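Local structure of 2-(acetamidomethylene)succinate hydrolase (Mesorhizobium loti, 3KXP) at residues K267-S270 / A271-A275; P169-T173 / E174-A178; A125-I128 / R129-R133; V53-R57 / I58-V62. The protein catalyses the last step of vitamin B6 degradation, hydrolysing (E)-2-(acetamidomethylene)succinate to succinic semialdehyde, acetate, ammonia and carbon dioxide. All coordinates share one frame; numbering follows the deposited sequence.

How the interactions relate
The four contacts form two touching pairs on opposite sides of the chain's centre. Interactions 1 and 2, whose centres lie about 9 Å apart, begin two helices that follow strands 258-263 and 159-165, and they meet where I171 CG2 rests 3.3 Å from L268 O. This pair is beside the inferred active site: the side chain of V269 is about 4 Å from that of D166, and that of I171 about 7 Å from that of S142. Interactions 3 and 4, centred about 10 Å apart, pack the end of helix 117-131 on the first hairpin, with L127 CD2 3.7 Å from I55 CG2. About 33 Å separates the centres of interactions 1 and 3.

Interaction 1 (K267-S270 / A271-A275); sequences KLVS and AAALA
S270 caps the N-terminus of helix 271-280, gripping the backbone of A273 through its hydroxyl. The capping bond runs from A273 N to S270 OG over 2.9 Å, with an angle of 158° at the hydrogen. With chi1 at 76°, OG sits between the backbone N and the carbonyl carbon and is turned over the first helical turn, where the amides have no preceding carbonyls to bind. Serine suits the place because its short side chain presents an acceptor there. The main chain adds the first regular bond of the helix, L274 N to S270 O at 3.1 Å. With alanine in its place the A273 amide would probably lose its cap and the first turn would be apt to fray, and the weak hydrogen bond between the serine hydroxyl and E172 OE2 would go as well.

The apolar part is slight. V269 CG1 approaches the methyl of A273 at 4.3 Å, while the CB of A273 also lies 3.4 Å from S270 OG; alanine puts only a methyl here, beside the serine oxygen.

V269 is buried, its side chain near that of the inferred active-site residue D166, and its carbonyl accepts from R262 of strand 258-263. One turn into the helix, L274 packs on I260 and R262 of that strand and on V286 and V288 of the edge strand 286-289.

Interaction 2 (P169-T173 / E174-A178); sequences PYIET and EALDA
The first turn of helix 173-182 starts from E172, the N-cap residue, whose carbonyl O receives weak hydrogen bonds from A175 N at 3.0 Å and L176 N at 3.3 Å. A firmer bond follows, D177 N to T173 O at 2.8 Å. Just ahead of the helix, I171 turns its CG2 branch back onto the turn; with chi1 at -63° this methyl is anti to the backbone N and lies 3.9 Å from both A175 CB and L176 CG. The I171 and L176 side chains cross at about a right angle, a branched residue filling the corner between loop and helix.

This is the helix that follows strand 159-165 in the alpha/beta hydrolase fold, and acidic side chains gather at its N-terminus, where the helix dipole would probably favour them. E174 is bent at chi2, which folds its carboxylate back until OE1 reaches 3.4 Å from E172 CB. The two glutamate carboxylates nevertheless stay apart, with E172 OE2 5.8 Å from E174 OE1. D177 lays its carboxylate beside the methyl of T173, OD2 being 3.5 Å from T173 CG2, and its OD1 forms a salt bridge with R244, an arginine that L176 also touches.

Interaction 3 (A125-I128 / R129-R133); sequences AGLI and RTLAR
The carbonyl O of G126 is gripped twice by T130, by its backbone N at 2.8 Å and by its hydroxyl OG1 at 2.9 Å. The amide approaches with a modest tilt, whereas OG1 stands above the carbonyl plane, 40° out of it. A chi1 of -61° sets OG1 beside its own backbone N; threonine can thus tie its hydroxyl back to the preceding turn while its methyl remains for packing.

Regular helical bonds flank this pair, R129 N to A125 O at 2.9 Å and L131 N to L127 O at the same length. R129 runs extended back along the helix, and A125 CB lies 4.2 Å above its guanidinium plane, offset toward the rim. At the C-terminal end A132 leaves the helix with a positive phi of 36°. I128 O accepts a weak bond from A132 N and a separate hydrogen bond donated by a water at 2.5 Å, which accepts from R133 N at 2.6 Å and bridges the end of the helix.

R133 extends to a salt bridge with E64 on strand 59-65. I128 and L131 press on L72 of strand 70-74, L131 adds I98 of strand 96-100, and T130 meets V53 of strand 49-54.

Interaction 4 (V53-R57 / I58-V62); sequences VDIGR and ITLNV
V53 and L60 form an antiparallel hydrogen-bonded pair: V53 N donates to L60 O at 2.6 Å, and L60 N returns a bond to V53 O at 2.9 Å. Nearer the turn, I55 N donates to I58 O at 3.0 Å.

Side-chain polar bonds tighten the bend. D54 OD2 accepts from G56 N at 2.9 Å, an Asx turn, and takes a further bond from a water that also hydrogen-bonds T59 OG1, tying together D54 and T59, the non-hydrogen-bonded pair. A side chain at G56 would collide with the carbonyl of I55, so glycine belongs there. R57 forms a salt bridge with D123.

Most of the apolar contacts lie round I55, whose CD1 meets I58 CG2 at 3.8 Å and L60 CD1 at 4.0 Å. A chi1 of 64° directs CG1 toward I58, and the two isoleucine side chains run alongside each other in one direction. Replacing I55 by an alanine would probably open a gap beside I58 and L60 and leave L127 of helix 117-131 short of a packing partner. V53 CG2 touches V62 CG2 at 3.8 Å.

The whole is a tight beta hairpin, the antiparallel pair at one edge of the central sheet in the alpha/beta hydrolase fold.

Interaction 1 (K267-S270 / A271-A275)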
loop_
_atom_site.group_PDB
_atom_site.type_symbol
_atom_site.label_atom_id
_atom_site.label_comp_id
_atom_site.label_asym_id
_atom_site.label_seq_id
_atom_site.Cartn_x
_atom_site.Cartn_y
_atom_site.Cartn_z
ATOM N N LYS A 267 -8.194 12.456 -15.792
ATOM C CA LYS A 267 -7.808 13.686 -16.467
ATOM C C LYS A 267 -7.398 14.757 -15.455
ATOM O O LYS A 267 -6.959 15.839 -15.838
ATOM C CB LYS A 267 -8.947 14.205 -17.349
ATOM C CG LYS A 267 -9.352 13.246 -18.447
ATOM C CD LYS A 267 -10.343 13.879 -19.415
ATOM C CE LYS A 267 -11.588 14.431 -18.724
ATOM N NZ LYS A 267 -12.565 15.027 -19.704
ATOM N N LEU A 268 -7.529 14.452 -14.167
ATOM C CA LEU A 268 -7.152 15.398 -13.119
ATOM C C LEU A 268 -5.730 15.089 -12.651
ATOM O O LEU A 268 -4.863 15.960 -12.667
ATOM C CB LEU A 268 -8.120 15.303 -11.937
ATOM C CG LEU A 268 -8.312 16.498 -10.983
ATOM C CD1 LEU A 268 -8.096 16.025 -9.560
ATOM C CD2 LEU A 268 -7.379 17.647 -11.318
ATOM N N VAL A 269 -5.491 13.846 -12.243
ATOM C CA VAL A 269 -4.163 13.438 -11.791
ATOM C C VAL A 269 -3.486 12.647 -12.906
ATOM O O VAL A 269 -3.865 11.512 -13.198
ATOM C CB VAL A 269 -4.237 12.559 -10.513
ATOM C CG1 VAL A 269 -2.857 12.024 -10.157
ATOM C CG2 VAL A 269 -4.792 13.375 -9.353
ATOM N N SER A 270 -2.486 13.264 -13.529
ATOM C CA SER A 270 -1.748 12.645 -14.618
ATOM C C SER A 270 -0.726 11.660 -14.079
ATOM O O SER A 270 -0.390 11.689 -12.896
ATOM C CB SER A 270 -1.002 13.710 -15.410
ATOM O OG SER A 270 0.136 14.138 -14.679
ATOM N N ALA A 271 -0.221 10.804 -14.960
ATOM C CA ALA A 271 0.790 9.832 -14.574
ATOM C C ALA A 271 2.064 10.562 -14.126
ATOM O O ALA A 271 2.770 10.109 -13.228
ATOM C CB ALA A 271 1.099 8.917 -15.740
ATOM N N ALA A 272 2.351 11.691 -14.762
ATOM C CA ALA A 272 3.532 12.478 -14.418
ATOM C C ALA A 272 3.371 13.037 -13.003
ATOM O O ALA A 272 4.322 13.049 -12.219
ATOM C CB ALA A 272 3.718 13.621 -15.428
ATOM N N ALA A 273 2.163 13.489 -12.679
ATOM C CA ALA A 273 1.889 14.024 -11.348
ATOM C C ALA A 273 2.091 12.952 -10.276
ATOM O O ALA A 273 2.698 13.217 -9.239
ATOM C CB ALA A 273 0.465 14.572 -11.278
ATOM N N LEU A 274 1.593 11.740 -10.523
ATOM C CA LEU A 274 1.752 10.663 -9.550
ATOM C C LEU A 274 3.217 10.297 -9.395
ATOM O O LEU A 274 3.670 9.990 -8.293
ATOM C CB LEU A 274 0.972 9.409 -9.960
ATOM C CG LEU A 274 1.202 8.207 -9.016
ATOM C CD1 LEU A 274 0.678 8.534 -7.615
ATOM C CD2 LEU A 274 0.508 6.964 -9.552
ATOM N N ALA A 275 3.960 10.330 -10.498
ATOM C CA ALA A 275 5.383 9.999 -10.459
ATOM C C ALA A 275 6.156 10.966 -9.555
ATOM O O ALA A 275 7.015 10.547 -8.781
ATOM C CB ALA A 275 5.966 10.016 -11.870
#

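Interaction 2 (P169-T173 / E174-A178)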
loop_
_atom_site.group_PDB
_atom_site.type_symbol
_atom_site.label_atom_id
_atom_site.label_comp_id
_atom_site.label_asym_id
_atom_site.label_seq_id
_atom_site.Cartn_x
_atom_site.Cartn_y
_atom_site.Cartn_z
ATOM N N PRO A 169 -0.195 16.158 -5.160
ATOM C CA PRO A 169 0.359 17.486 -5.422
ATOM C C PRO A 169 0.802 17.441 -6.881
ATOM O O PRO A 169 0.641 16.411 -7.542
ATOM C CB PRO A 169 1.564 17.563 -4.478
ATOM C CG PRO A 169 1.327 16.462 -3.456
ATOM C CD PRO A 169 0.695 15.381 -4.282
ATOM N N TYR A 170 1.343 18.546 -7.383
ATOM C CA TYR A 170 1.852 18.613 -8.751
ATOM C C TYR A 170 0.845 18.544 -9.899
ATOM O O TYR A 170 1.243 18.394 -11.053
ATOM C CB TYR A 170 2.901 17.520 -8.968
ATOM C CG TYR A 170 3.979 17.474 -7.917
ATOM C CD1 TYR A 170 4.069 16.400 -7.026
ATOM C CD2 TYR A 170 4.912 18.510 -7.801
ATOM C CE1 TYR A 170 5.065 16.361 -6.042
ATOM C CE2 TYR A 170 5.912 18.481 -6.823
ATOM C CZ TYR A 170 5.981 17.408 -5.947
ATOM O OH TYR A 170 6.953 17.396 -4.969
ATOM N N ILE A 171 -0.447 18.641 -9.609
ATOM C CA ILE A 171 -1.446 18.609 -10.674
ATOM C C ILE A 171 -1.180 19.802 -11.596
ATOM O O ILE A 171 -0.978 20.918 -11.122
ATOM C CB ILE A 171 -2.863 18.706 -10.092
ATOM C CG1 ILE A 171 -3.127 17.488 -9.201
ATOM C CG2 ILE A 171 -3.886 18.808 -11.212
ATOM C CD1 ILE A 171 -4.475 17.501 -8.516
ATOM N N GLU A 172 -1.167 19.575 -12.907
ATOM C CA GLU A 172 -0.892 20.670 -13.838
ATOM C C GLU A 172 -2.016 21.688 -13.969
ATOM O O GLU A 172 -3.198 21.361 -13.853
ATOM C CB GLU A 172 -0.515 20.131 -15.224
ATOM C CG GLU A 172 -1.388 19.007 -15.718
ATOM C CD GLU A 172 -0.854 17.625 -15.353
ATOM O OE1 GLU A 172 -1.679 16.693 -15.294
ATOM O OE2 GLU A 172 0.374 17.463 -15.149
ATOM N N THR A 173 -1.621 22.933 -14.208
ATOM C CA THR A 173 -2.551 24.045 -14.352
ATOM C C THR A 173 -3.725 23.767 -15.294
ATOM O O THR A 173 -4.874 24.084 -14.978
ATOM C CB THR A 173 -1.808 25.300 -14.849
ATOM O OG1 THR A 173 -0.781 25.644 -13.913
ATOM C CG2 THR A 173 -2.765 26.476 -14.988
ATOM N N GLU A 174 -3.431 23.172 -16.446
ATOM C CA GLU A 174 -4.455 22.867 -17.438
ATOM C C GLU A 174 -5.569 21.979 -16.886
ATOM O O GLU A 174 -6.744 22.189 -17.192
ATOM C CB GLU A 174 -3.823 22.189 -18.659
ATOM C CG GLU A 174 -2.749 23.013 -19.371
ATOM C CD GLU A 174 -1.539 23.314 -18.491
ATOM O OE1 GLU A 174 -1.146 22.438 -17.685
ATOM O OE2 GLU A 174 -0.971 24.424 -18.618
ATOM N N ALA A 175 -5.194 20.991 -16.078
ATOM C CA ALA A 175 -6.158 20.065 -15.492
ATOM C C ALA A 175 -7.080 20.789 -14.510
ATOM O O ALA A 175 -8.283 20.515 -14.451
ATOM C CB ALA A 175 -5.423 18.917 -14.795
ATOM N N LEU A 176 -6.516 21.713 -13.742
ATOM C CA LEU A 176 -7.303 22.493 -12.801
ATOM C C LEU A 176 -8.125 23.539 -13.557
ATOM O O LEU A 176 -9.207 23.915 -13.107
ATOM C CB LEU A 176 -6.395 23.157 -11.759
ATOM C CG LEU A 176 -5.874 22.144 -10.726
ATOM C CD1 LEU A 176 -4.730 22.721 -9.900
ATOM C CD2 LEU A 176 -7.040 21.711 -9.845
ATOM N N ASP A 177 -7.621 24.002 -14.703
ATOM C CA ASP A 177 -8.367 24.973 -15.507
ATOM C C ASP A 177 -9.655 24.290 -15.947
ATOM O O ASP A 177 -10.728 24.884 -15.915
ATOM C CB ASP A 177 -7.592 25.396 -16.767
ATOM C CG ASP A 177 -6.391 26.276 -16.458
ATOM O OD1 ASP A 177 -6.379 26.896 -15.382
ATOM O OD2 ASP A 177 -5.462 26.361 -17.293
ATOM N N ALA A 178 -9.535 23.027 -16.344
ATOM C CA ALA A 178 -10.677 22.255 -16.810
ATOM C C ALA A 178 -11.710 22.037 -15.716
ATOM O O ALA A 178 -12.916 22.167 -15.954
ATOM C CB ALA A 178 -10.210 20.912 -17.350
#

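Interaction 3 (A125-I128 / R129-R133)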
loop_
_atom_site.group_PDB
_atom_site.type_symbol
_atom_site.label_atom_id
_atom_site.label_comp_id
_atom_site.label_asym_id
_atom_site.label_seq_id
_atom_site.Cartn_x
_atom_site.Cartn_y
_atom_site.Cartn_z
ATOM N N ALA A 125 -11.357 17.627 11.663
ATOM C CA ALA A 125 -10.895 17.483 13.038
ATOM C C ALA A 125 -12.085 17.708 13.970
ATOM O O ALA A 125 -12.342 16.914 14.880
ATOM C CB ALA A 125 -9.810 18.501 13.328
ATOM N N GLY A 126 -12.814 18.798 13.729
ATOM C CA GLY A 126 -13.970 19.108 14.547
ATOM C C GLY A 126 -14.946 17.949 14.612
ATOM O O GLY A 126 -15.432 17.598 15.681
ATOM N N LEU A 127 -15.218 17.342 13.463
ATOM C CA LEU A 127 -16.156 16.230 13.373
ATOM C C LEU A 127 -15.637 14.973 14.080
ATOM O O LEU A 127 -16.397 14.251 14.731
ATOM C CB LEU A 127 -16.455 15.952 11.894
ATOM C CG LEU A 127 -17.548 14.968 11.476
ATOM C CD1 LEU A 127 -17.033 13.571 11.644
ATOM C CD2 LEU A 127 -18.818 15.192 12.280
ATOM N N ILE A 128 -14.343 14.705 13.964
ATOM C CA ILE A 128 -13.791 13.542 14.632
ATOM C C ILE A 128 -13.905 13.751 16.145
ATOM O O ILE A 128 -14.301 12.841 16.872
ATOM C CB ILE A 128 -12.320 13.311 14.218
ATOM C CG1 ILE A 128 -12.259 12.987 12.720
ATOM C CG2 ILE A 128 -11.723 12.147 15.013
ATOM C CD1 ILE A 128 -10.869 12.958 12.154
ATOM N N ARG A 129 -13.578 14.951 16.613
ATOM C CA ARG A 129 -13.676 15.266 18.041
ATOM C C ARG A 129 -15.121 15.172 18.527
ATOM O O ARG A 129 -15.394 14.576 19.568
ATOM C CB ARG A 129 -13.162 16.679 18.319
ATOM C CG ARG A 129 -11.661 16.800 18.349
ATOM C CD ARG A 129 -11.251 18.231 18.097
ATOM N NE ARG A 129 -9.804 18.399 18.096
ATOM C CZ ARG A 129 -9.183 19.462 17.600
ATOM N NH1 ARG A 129 -9.891 20.447 17.062
ATOM N NH2 ARG A 129 -7.858 19.549 17.654
ATOM N N THR A 130 -16.040 15.761 17.765
ATOM C CA THR A 130 -17.452 15.756 18.127
ATOM C C THR A 130 -18.042 14.353 18.157
ATOM O O THR A 130 -18.897 14.055 18.988
ATOM C CB THR A 130 -18.272 16.629 17.163
ATOM O OG1 THR A 130 -17.796 17.977 17.235
ATOM C CG2 THR A 130 -19.752 16.600 17.528
ATOM N N LEU A 131 -17.590 13.489 17.258
ATOM C CA LEU A 131 -18.103 12.126 17.229
ATOM C C LEU A 131 -17.511 11.325 18.377
ATOM O O LEU A 131 -18.088 10.334 18.816
ATOM C CB LEU A 131 -17.756 11.450 15.903
ATOM C CG LEU A 131 -18.422 12.001 14.641
ATOM C CD1 LEU A 131 -17.961 11.177 13.443
ATOM C CD2 LEU A 131 -19.943 11.944 14.787
ATOM N N ALA A 132 -16.349 11.771 18.849
ATOM C CA ALA A 132 -15.633 11.126 19.947
ATOM C C ALA A 132 -15.763 9.604 19.941
ATOM O O ALA A 132 -16.207 9.009 20.921
ATOM C CB ALA A 132 -16.116 11.685 21.282
ATOM N N ARG A 133 -15.381 8.982 18.832
ATOM C CA ARG A 133 -15.436 7.529 18.714
ATOM C C ARG A 133 -14.057 6.990 18.361
ATOM O O ARG A 133 -13.931 5.893 17.829
ATOM C CB ARG A 133 -16.436 7.110 17.636
ATOM C CG ARG A 133 -17.818 7.699 17.820
ATOM C CD ARG A 133 -18.825 7.080 16.861
ATOM N NE ARG A 133 -20.041 7.886 16.781
ATOM C CZ ARG A 133 -21.126 7.543 16.096
ATOM N NH1 ARG A 133 -21.155 6.396 15.428
ATOM N NH2 ARG A 133 -22.176 8.356 16.065
HETATM O O HOH W 1 -14.277 10.303 16.858
#

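Interaction 4 (V53-R57 / I58-V62)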
loop_
_atom_site.group_PDB
_atom_site.type_symbol
_atom_site.label_atom_id
_atom_site.label_comp_id
_atom_site.label_asym_id
_atom_site.label_seq_id
_atom_site.Cartn_x
_atom_site.Cartn_y
_atom_site.Cartn_z
ATOM N N VAL A 53 -24.920 17.253 12.107
ATOM C CA VAL A 53 -24.123 17.289 13.317
ATOM C C VAL A 53 -23.495 18.645 13.528
ATOM O O VAL A 53 -22.795 19.164 12.661
ATOM C CB VAL A 53 -23.002 16.245 13.264
ATOM C CG1 VAL A 53 -22.238 16.230 14.587
ATOM C CG2 VAL A 53 -23.594 14.873 12.963
ATOM N N ASP A 54 -23.760 19.218 14.692
ATOM C CA ASP A 54 -23.202 20.510 15.046
ATOM C C ASP A 54 -21.829 20.204 15.623
ATOM O O ASP A 54 -21.718 19.533 16.644
ATOM C CB ASP A 54 -24.093 21.190 16.087
ATOM C CG ASP A 54 -23.631 22.593 16.440
ATOM O OD1 ASP A 54 -24.386 23.297 17.148
ATOM O OD2 ASP A 54 -22.523 22.992 16.026
ATOM N N ILE A 55 -20.781 20.657 14.946
ATOM C CA ILE A 55 -19.424 20.418 15.421
ATOM C C ILE A 55 -18.812 21.731 15.904
ATOM O O ILE A 55 -17.592 21.864 16.013
ATOM C CB ILE A 55 -18.537 19.807 14.313
ATOM C CG1 ILE A 55 -18.381 20.798 13.153
ATOM C CG2 ILE A 55 -19.146 18.501 13.828
ATOM C CD1 ILE A 55 -17.343 20.379 12.108
ATOM N N GLY A 56 -19.682 22.699 16.181
ATOM C CA GLY A 56 -19.238 23.989 16.670
ATOM C C GLY A 56 -18.986 25.006 15.580
ATOM O O GLY A 56 -19.809 25.885 15.335
ATOM N N ARG A 57 -17.839 24.886 14.924
ATOM C CA ARG A 57 -17.462 25.809 13.865
ATOM C C ARG A 57 -18.476 25.814 12.728
ATOM O O ARG A 57 -18.542 26.769 11.957
ATOM C CB ARG A 57 -16.061 25.450 13.341
ATOM C CG ARG A 57 -15.829 23.952 13.153
ATOM C CD ARG A 57 -14.381 23.612 12.758
ATOM N NE ARG A 57 -14.059 24.006 11.387
ATOM C CZ ARG A 57 -13.386 25.101 11.059
ATOM N NH1 ARG A 57 -12.952 25.922 12.003
ATOM N NH2 ARG A 57 -13.154 25.382 9.784
ATOM N N ILE A 58 -19.279 24.757 12.639
ATOM C CA ILE A 58 -20.280 24.646 11.581
ATOM C C ILE A 58 -21.115 23.389 11.807
ATOM O O ILE A 58 -20.804 22.584 12.682
ATOM C CB ILE A 58 -19.596 24.567 10.178
ATOM C CG1 ILE A 58 -20.647 24.543 9.069
ATOM C CG2 ILE A 58 -18.724 23.317 10.085
ATOM C CD1 ILE A 58 -20.065 24.587 7.669
ATOM N N THR A 59 -22.182 23.233 11.030
ATOM C CA THR A 59 -23.036 22.059 11.136
ATOM C C THR A 59 -22.940 21.292 9.821
ATOM O O THR A 59 -23.067 21.876 8.737
ATOM C CB THR A 59 -24.511 22.455 11.408
ATOM O OG1 THR A 59 -24.593 23.150 12.663
ATOM C CG2 THR A 59 -25.412 21.211 11.457
ATOM N N LEU A 60 -22.716 19.982 9.919
ATOM C CA LEU A 60 -22.579 19.144 8.734
ATOM C C LEU A 60 -23.584 18.012 8.707
ATOM O O LEU A 60 -23.969 17.500 9.751
ATOM C CB LEU A 60 -21.171 18.546 8.678
ATOM C CG LEU A 60 -20.001 19.528 8.632
ATOM C CD1 LEU A 60 -18.682 18.769 8.721
ATOM C CD2 LEU A 60 -20.073 20.341 7.353
ATOM N N ASN A 61 -24.009 17.622 7.509
ATOM C CA ASN A 61 -24.941 16.510 7.355
ATOM C C ASN A 61 -24.112 15.243 7.132
ATOM O O ASN A 61 -23.117 15.272 6.406
ATOM C CB ASN A 61 -25.859 16.733 6.152
ATOM C CG ASN A 61 -26.877 15.620 5.986
ATOM O OD1 ASN A 61 -27.665 15.362 6.889
ATOM N ND2 ASN A 61 -26.861 14.952 4.830
ATOM N N VAL A 62 -24.507 14.139 7.759
ATOM C CA VAL A 62 -23.773 12.889 7.605
ATOM C C VAL A 62 -24.719 11.700 7.469
ATOM O O VAL A 62 -25.900 11.800 7.798
ATOM C CB VAL A 62 -22.813 12.646 8.804
ATOM C CG1 VAL A 62 -21.872 13.831 8.967
ATOM C CG2 VAL A 62 -23.604 12.426 10.081
HETATM O O HOH W 2 -22.813 25.353 13.841
#